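Local coordinates for RagB/SusD domain protein (PDB 5J90) that binds chitin, probably at the cell surface, as a SusD-like lipoprotein of a chitin utilization locus, at residues D438-G443 against W500-A505. Numbering follows the deposited sequence.
Sequences DYRRTG and WWDVNA
In the buried interior of this SusD-like fold, R440, on the last turn of helix 432-442, meets W501 and D502 of the C-terminal loop, a worked example of how an arginine can be shared between an indole and a network of polar groups. The CH2 corner of the W501 indole sits over the centre of one guanidinium face, 3.7 Å from R440 CZ, while R440 NH2 lies in the ring plane at its edge. With the two planes 68° apart, the encounter is steeply tilted and is not a parallel stack. A bend at chi3 (-72°) turns the R440 head across the indole, where NH1 is held by the carbonyl oxygens of R466 and D132. D132 also receives W501 NE1 on its carboxylate, so a single residue steadies both partners. Farther along the ring, W501 CZ3 lies 4.0 Å from R441 N and also touches R441 CB. D502, at the centre of an inverse gamma turn, projects its carboxylate beside the R440 stem, D502 OD1 being 3.9 Å from R440 CB. D502 OD1 is also 3.3 Å from R440 O, two acceptors side by side; a salt bridge from R466 to OD1 probably offsets their repulsion. R441 turns its head away, toward D438 and E341. Between the segments the contact is thus mostly van der Waals packing, with R440 and D502 perhaps attracting each other at longer range.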
ATOM      1  N   ASP A 438       0.339 -12.514  -9.993  1.00  7.76           N
ATOM      2  CA  ASP A 438      -0.938 -12.990  -9.462  1.00  8.29           C
ATOM      3  C   ASP A 438      -0.806 -13.481  -8.021  1.00  8.24           C
ATOM      4  O   ASP A 438      -1.717 -13.278  -7.204  1.00  8.93           O
ATOM      5  CB  ASP A 438      -1.467 -14.113 -10.355  1.00  9.63           C
ATOM      6  CG  ASP A 438      -2.877 -13.876 -10.857  1.00 11.29           C
ATOM      7  OD1 ASP A 438      -3.424 -12.752 -10.766  1.00 10.99           O
ATOM      8  OD2 ASP A 438      -3.448 -14.861 -11.361  1.00 12.86           O
ATOM      9  N   TYR A 439       0.320 -14.110  -7.685  1.00  7.60           N
ATOM     10  CA  TYR A 439       0.551 -14.586  -6.329  1.00  7.91           C
ATOM     11  C   TYR A 439       0.687 -13.405  -5.376  1.00  8.02           C
ATOM     12  O   TYR A 439       0.151 -13.416  -4.265  1.00  8.69           O
ATOM     13  CB  TYR A 439       1.803 -15.470  -6.235  1.00  8.75           C
ATOM     14  CG  TYR A 439       2.126 -15.814  -4.801  1.00  8.49           C
ATOM     15  CD1 TYR A 439       1.476 -16.853  -4.148  1.00  8.47           C
ATOM     16  CD2 TYR A 439       3.057 -15.065  -4.080  1.00 10.06           C
ATOM     17  CE1 TYR A 439       1.755 -17.153  -2.823  1.00  9.93           C
ATOM     18  CE2 TYR A 439       3.341 -15.356  -2.759  1.00 12.29           C
ATOM     19  CZ  TYR A 439       2.688 -16.401  -2.136  1.00 11.36           C
ATOM     20  OH  TYR A 439       2.978 -16.700  -0.818  1.00 13.94           O
ATOM     21  N   ARG A 440       1.427 -12.385  -5.793  1.00  7.38           N
ATOM     22  CA  ARG A 440       1.543 -11.201  -4.947  1.00  7.44           C
ATOM     23  C   ARG A 440       0.165 -10.582  -4.694  1.00  7.30           C
ATOM     24  O   ARG A 440      -0.180 -10.252  -3.553  1.00  8.36           O
ATOM     25  CB  ARG A 440       2.518 -10.189  -5.565  1.00  7.64           C
ATOM     26  CG  ARG A 440       3.989 -10.594  -5.422  1.00  7.35           C
ATOM     27  CD  ARG A 440       4.931  -9.600  -6.101  1.00  7.52           C
ATOM     28  NE  ARG A 440       4.851  -9.685  -7.562  1.00  7.02           N
ATOM     29  CZ  ARG A 440       5.277  -8.726  -8.378  1.00  6.64           C
ATOM     30  NH1 ARG A 440       5.787  -7.604  -7.879  1.00  8.30           N
ATOM     31  NH2 ARG A 440       5.170  -8.872  -9.692  1.00  7.49           N
ATOM     32  N   ARG A 441      -0.630 -10.431  -5.746  1.00  6.81           N
ATOM     33  CA  ARG A 441      -1.941  -9.814  -5.584  1.00  7.22           C
ATOM     34  C   ARG A 441      -2.903 -10.637  -4.730  1.00  7.87           C
ATOM     35  O   ARG A 441      -3.556 -10.087  -3.850  1.00  8.37           O
ATOM     36  CB  ARG A 441      -2.578  -9.524  -6.935  1.00  7.11           C
ATOM     37  CG  ARG A 441      -3.967  -8.896  -6.807  1.00  8.83           C
ATOM     38  CD  ARG A 441      -4.540  -8.543  -8.154  1.00  8.19           C
ATOM     39  NE  ARG A 441      -4.785  -9.721  -8.986  1.00  8.62           N
ATOM     40  CZ  ARG A 441      -5.922 -10.415  -9.003  1.00  9.06           C
ATOM     41  NH1 ARG A 441      -6.938 -10.080  -8.214  1.00  8.05           N
ATOM     42  NH2 ARG A 441      -6.041 -11.457  -9.813  1.00  8.96           N
ATOM     43  N   THR A 442      -2.990 -11.942  -4.984  1.00  8.31           N
ATOM     44  CA  THR A 442      -4.057 -12.759  -4.404  1.00  8.48           C
ATOM     45  C   THR A 442      -3.626 -13.639  -3.245  1.00  8.62           C
ATOM     46  O   THR A 442      -4.464 -14.066  -2.451  1.00  9.90           O
ATOM     47  CB  THR A 442      -4.700 -13.695  -5.453  1.00  8.37           C
ATOM     48  OG1 THR A 442      -3.752 -14.706  -5.854  1.00  8.33           O
ATOM     49  CG2 THR A 442      -5.180 -12.921  -6.669  1.00 10.27           C
ATOM     50  N   GLY A 443      -2.336 -13.946  -3.162  1.00  7.77           N
ATOM     51  CA  GLY A 443      -1.829 -14.913  -2.204  1.00  8.46           C
ATOM     52  C   GLY A 443      -2.048 -16.362  -2.623  1.00  8.63           C
ATOM     53  O   GLY A 443      -1.831 -17.266  -1.816  1.00 10.65           O
ATOM     54  N   TRP A 500       2.702  -0.111  -6.028  1.00  6.87           N
ATOM     55  CA  TRP A 500       1.377   0.502  -5.928  1.00  7.17           C
ATOM     56  C   TRP A 500       0.193  -0.470  -5.997  1.00  6.26           C
ATOM     57  O   TRP A 500      -0.710  -0.389  -5.153  1.00  7.61           O
ATOM     58  CB  TRP A 500       1.284   1.618  -6.974  1.00  8.39           C
ATOM     59  CG  TRP A 500      -0.074   2.160  -7.301  1.00  7.54           C
ATOM     60  CD1 TRP A 500      -0.791   3.092  -6.603  1.00  8.01           C
ATOM     61  CD2 TRP A 500      -0.861   1.830  -8.454  1.00  6.33           C
ATOM     62  NE1 TRP A 500      -1.985   3.351  -7.249  1.00  8.63           N
ATOM     63  CE2 TRP A 500      -2.050   2.587  -8.386  1.00  6.99           C
ATOM     64  CE3 TRP A 500      -0.675   0.963  -9.535  1.00  8.41           C
ATOM     65  CZ2 TRP A 500      -3.051   2.497  -9.359  1.00  8.99           C
ATOM     66  CZ3 TRP A 500      -1.665   0.872 -10.495  1.00  7.94           C
ATOM     67  CH2 TRP A 500      -2.840   1.636 -10.404  1.00  8.44           C
ATOM     68  N   TRP A 501       0.165  -1.393  -6.961  1.00  7.02           N
ATOM     69  CA  TRP A 501      -1.000  -2.290  -7.032  1.00  6.74           C
ATOM     70  C   TRP A 501      -0.993  -3.370  -5.950  1.00  6.90           C
ATOM     71  O   TRP A 501      -2.031  -3.970  -5.671  1.00  7.86           O
ATOM     72  CB  TRP A 501      -1.218  -2.911  -8.430  1.00  6.78           C
ATOM     73  CG  TRP A 501      -0.049  -3.689  -9.008  1.00  6.82           C
ATOM     74  CD1 TRP A 501       0.732  -3.289 -10.058  1.00  7.08           C
ATOM     75  CD2 TRP A 501       0.435  -4.990  -8.619  1.00  5.75           C
ATOM     76  NE1 TRP A 501       1.686  -4.244 -10.336  1.00  6.90           N
ATOM     77  CE2 TRP A 501       1.527  -5.301  -9.474  1.00  6.27           C
ATOM     78  CE3 TRP A 501       0.054  -5.929  -7.652  1.00  7.91           C
ATOM     79  CZ2 TRP A 501       2.253  -6.497  -9.369  1.00  6.99           C
ATOM     80  CZ3 TRP A 501       0.775  -7.119  -7.551  1.00  7.97           C
ATOM     81  CH2 TRP A 501       1.869  -7.388  -8.405  1.00  7.63           C
ATOM     82  N   ASP A 502       0.163  -3.608  -5.333  1.00  7.24           N
ATOM     83  CA  ASP A 502       0.335  -4.688  -4.358  1.00  7.57           C
ATOM     84  C   ASP A 502       0.012  -4.207  -2.950  1.00  7.43           C
ATOM     85  O   ASP A 502       0.764  -4.432  -2.006  1.00  7.81           O
ATOM     86  CB  ASP A 502       1.782  -5.213  -4.446  1.00  8.12           C
ATOM     87  CG  ASP A 502       2.004  -6.508  -3.687  1.00  7.89           C
ATOM     88  OD1 ASP A 502       1.013  -7.231  -3.439  1.00  9.21           O
ATOM     89  OD2 ASP A 502       3.186  -6.796  -3.365  1.00  8.94           O
ATOM     90  N   VAL A 503      -1.128  -3.547  -2.810  1.00  8.68           N
ATOM     91  CA  VAL A 503      -1.495  -2.942  -1.535  1.00  8.95           C
ATOM     92  C   VAL A 503      -1.791  -4.014  -0.487  1.00  9.01           C
ATOM     93  O   VAL A 503      -2.322  -5.089  -0.797  1.00  9.18           O
ATOM     94  CB  VAL A 503      -2.693  -1.977  -1.728  1.00 11.14           C
ATOM     95  CG1 VAL A 503      -3.875  -2.702  -2.281  1.00 12.83           C
ATOM     96  CG2 VAL A 503      -3.048  -1.259  -0.428  1.00 12.56           C
ATOM     97  N   ASN A 504      -1.419  -3.739   0.760  1.00  7.38           N
ATOM     98  CA  ASN A 504      -1.794  -4.635   1.848  1.00  8.29           C
ATOM     99  C   ASN A 504      -3.278  -4.499   2.183  1.00  8.28           C
ATOM    100  O   ASN A 504      -3.678  -3.704   3.043  1.00 10.79           O
ATOM    101  CB  ASN A 504      -0.958  -4.382   3.100  1.00  9.38           C
ATOM    102  CG  ASN A 504      -1.253  -5.383   4.175  1.00  9.77           C
ATOM    103  OD1 ASN A 504      -1.187  -6.584   3.937  1.00 10.86           O
ATOM    104  ND2 ASN A 504      -1.617  -4.910   5.352  1.00  9.52           N
ATOM    105  N   ALA A 505      -4.091  -5.280   1.485  1.00  8.72           N
ATOM    106  CA  ALA A 505      -5.548  -5.188   1.551  1.00  9.50           C
ATOM    107  C   ALA A 505      -6.081  -6.567   1.215  1.00  9.22           C
ATOM    108  O   ALA A 505      -5.386  -7.374   0.596  1.00  9.50           O
ATOM    109  CB  ALA A 505      -6.067  -4.168   0.541  1.00 10.55           C
TER